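Surface-associated protein CshA (Streptococcus gordonii, PDB 5L2D) is a cell-wall-anchored streptococcal surface adhesin that binds host fibronectin by a catch-clamp mechanism; this chain comprises its non-repetitive domain 2. Local coordinates at residues T43-E48 and V55-T60. Residues are numbered along the deposited sequence; the frame is centred on the assembly and turned at random.
Sequences TVFKKE and VTLTVT
Phe45 and Leu57 form a hydrogen-bonded antiparallel pair at the middle of this stretch of a beta hairpin: Phe45 N reaches Leu57 O at 2.7 Å, and Leu57 N returns to Phe45 O at 2.9 Å. Three more bonds extend the ladder, Val59 N to Thr43 O at one end and, near the turn, a longer reciprocal pair. In that pair Lys47 N to Val55 O and Val55 N to Lys47 O each measure 3.2 Å. The face carrying Phe45, Val55 and Leu57 is the buried one. With CG anti to the backbone N (chi1 166°), the Phe45 ring swings toward the turn, and its CE2 meets Val55 CG2 obliquely at 4.0 Å. Behind it, Phe45 CB touches Leu57 CB.

The other face is more open. There Val44 and Thr58 run alongside each other, Val44 CG2 3.6 Å from Thr58 CG2, while exposed Lys46 crosses Thr56 with only the base of its bent chain, CG resting against OG1.

On the buried face Met30 packs against Phe45, Phe144 touches Leu57 and Val59, and in the second subunit Phe282 packs on Val55 and Met280 on Leu57. Within the antiparallel sheet, strand 30-31 flanks strand 44-50, and strand 138-150 pairs with strand 53-61.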
loop_
_atom_site.group_PDB
_atom_site.type_symbol
_atom_site.label_atom_id
_atom_site.label_comp_id
_atom_site.label_asym_id
_atom_site.label_seq_id
_atom_site.Cartn_x
_atom_site.Cartn_y
_atom_site.Cartn_z
ATOM N N THR A 43 -11.984 4.260 11.855
ATOM C CA THR A 43 -10.994 5.278 12.166
ATOM C C THR A 43 -10.859 6.354 11.068
ATOM O O THR A 43 -10.811 6.024 9.894
ATOM C CB THR A 43 -9.637 4.599 12.342
ATOM O OG1 THR A 43 -9.645 3.767 13.524
ATOM C CG2 THR A 43 -8.539 5.620 12.437
ATOM N N VAL A 44 -10.759 7.623 11.486
ATOM C CA VAL A 44 -10.961 8.808 10.641
ATOM C C VAL A 44 -9.904 9.850 10.887
ATOM O O VAL A 44 -9.729 10.298 12.019
ATOM C CB VAL A 44 -12.282 9.590 10.996
ATOM C CG1 VAL A 44 -12.235 11.027 10.506
ATOM C CG2 VAL A 44 -13.534 8.950 10.416
ATOM N N PHE A 45 -9.294 10.322 9.809
ATOM C CA PHE A 45 -8.429 11.504 9.831
ATOM C C PHE A 45 -9.150 12.667 9.153
ATOM O O PHE A 45 -9.581 12.525 8.023
ATOM C CB PHE A 45 -7.123 11.198 9.062
ATOM C CG PHE A 45 -6.299 12.418 8.719
ATOM C CD1 PHE A 45 -5.394 12.937 9.626
ATOM C CD2 PHE A 45 -6.410 13.029 7.479
ATOM C CE1 PHE A 45 -4.628 14.053 9.313
ATOM C CE2 PHE A 45 -5.638 14.143 7.145
ATOM C CZ PHE A 45 -4.751 14.660 8.073
ATOM N N LYS A 46 -9.235 13.829 9.796
ATOM C CA LYS A 46 -9.967 14.966 9.209
ATOM C C LYS A 46 -9.259 16.264 9.527
ATOM O O LYS A 46 -9.016 16.565 10.707
ATOM C CB LYS A 46 -11.398 14.954 9.701
ATOM C CG LYS A 46 -12.300 15.906 8.963
ATOM C CD LYS A 46 -12.823 17.006 9.902
ATOM C CE LYS A 46 -14.144 17.646 9.439
ATOM N NZ LYS A 46 -15.309 16.709 9.381
ATOM N N LYS A 47 -8.882 17.019 8.489
ATOM C CA LYS A 47 -8.065 18.207 8.699
ATOM C C LYS A 47 -8.232 19.236 7.616
ATOM O O LYS A 47 -8.320 18.893 6.433
ATOM C CB LYS A 47 -6.587 17.820 8.775
ATOM C CG LYS A 47 -5.614 18.943 9.143
ATOM C CD LYS A 47 -4.169 18.486 8.951
ATOM C CE LYS A 47 -3.207 18.991 10.016
ATOM N NZ LYS A 47 -2.892 20.425 9.786
ATOM N N GLU A 48 -8.226 20.506 8.032
ATOM C CA GLU A 48 -8.284 21.623 7.100
ATOM C C GLU A 48 -6.893 21.798 6.502
ATOM O O GLU A 48 -6.005 22.337 7.103
ATOM C CB GLU A 48 -8.800 22.918 7.767
ATOM C CG GLU A 48 -8.764 24.172 6.871
ATOM C CD GLU A 48 -9.857 25.219 7.167
ATOM O OE1 GLU A 48 -9.843 26.305 6.534
ATOM O OE2 GLU A 48 -10.748 24.959 8.003
ATOM N N VAL A 55 -10.155 17.587 4.118
ATOM C CA VAL A 55 -10.027 16.228 3.592
ATOM C C VAL A 55 -10.390 15.338 4.704
ATOM O O VAL A 55 -10.103 15.631 5.852
ATOM C CB VAL A 55 -8.601 15.860 3.123
ATOM C CG1 VAL A 55 -8.145 16.760 1.990
ATOM C CG2 VAL A 55 -7.604 16.016 4.225
ATOM N N THR A 56 -11.052 14.253 4.362
ATOM C CA THR A 56 -11.456 13.275 5.347
ATOM C C THR A 56 -11.055 11.903 4.804
ATOM O O THR A 56 -11.474 11.495 3.716
ATOM C CB THR A 56 -12.973 13.334 5.610
ATOM O OG1 THR A 56 -13.372 14.654 6.033
ATOM C CG2 THR A 56 -13.355 12.328 6.675
ATOM N N LEU A 57 -10.208 11.223 5.556
ATOM C CA LEU A 57 -9.787 9.868 5.259
ATOM C C LEU A 57 -10.369 8.970 6.296
ATOM O O LEU A 57 -10.103 9.185 7.490
ATOM C CB LEU A 57 -8.263 9.725 5.320
ATOM C CG LEU A 57 -7.526 10.111 4.037
ATOM C CD1 LEU A 57 -6.031 10.094 4.259
ATOM C CD2 LEU A 57 -7.837 9.158 2.904
ATOM N N THR A 58 -11.106 7.947 5.854
ATOM C CA THR A 58 -11.737 6.998 6.766
ATOM C C THR A 58 -11.402 5.582 6.332
ATOM O O THR A 58 -11.608 5.236 5.159
ATOM C CB THR A 58 -13.275 7.126 6.772
ATOM O OG1 THR A 58 -13.688 8.512 6.795
ATOM C CG2 THR A 58 -13.860 6.351 7.960
ATOM N N VAL A 59 -10.933 4.752 7.265
ATOM C CA VAL A 59 -10.511 3.393 6.912
ATOM C C VAL A 59 -11.714 2.548 6.639
ATOM O O VAL A 59 -12.570 2.386 7.517
ATOM C CB VAL A 59 -9.781 2.679 8.053
ATOM C CG1 VAL A 59 -9.374 1.278 7.635
ATOM C CG2 VAL A 59 -8.555 3.433 8.455
ATOM N N THR A 60 -11.787 1.974 5.452
ATOM C CA THR A 60 -12.941 1.111 5.159
ATOM C C THR A 60 -12.617 -0.342 5.246
ATOM O O THR A 60 -13.517 -1.147 5.234
ATOM C CB THR A 60 -13.521 1.330 3.754
ATOM O OG1 THR A 60 -12.593 0.891 2.765
ATOM C CG2 THR A 60 -13.807 2.781 3.533
#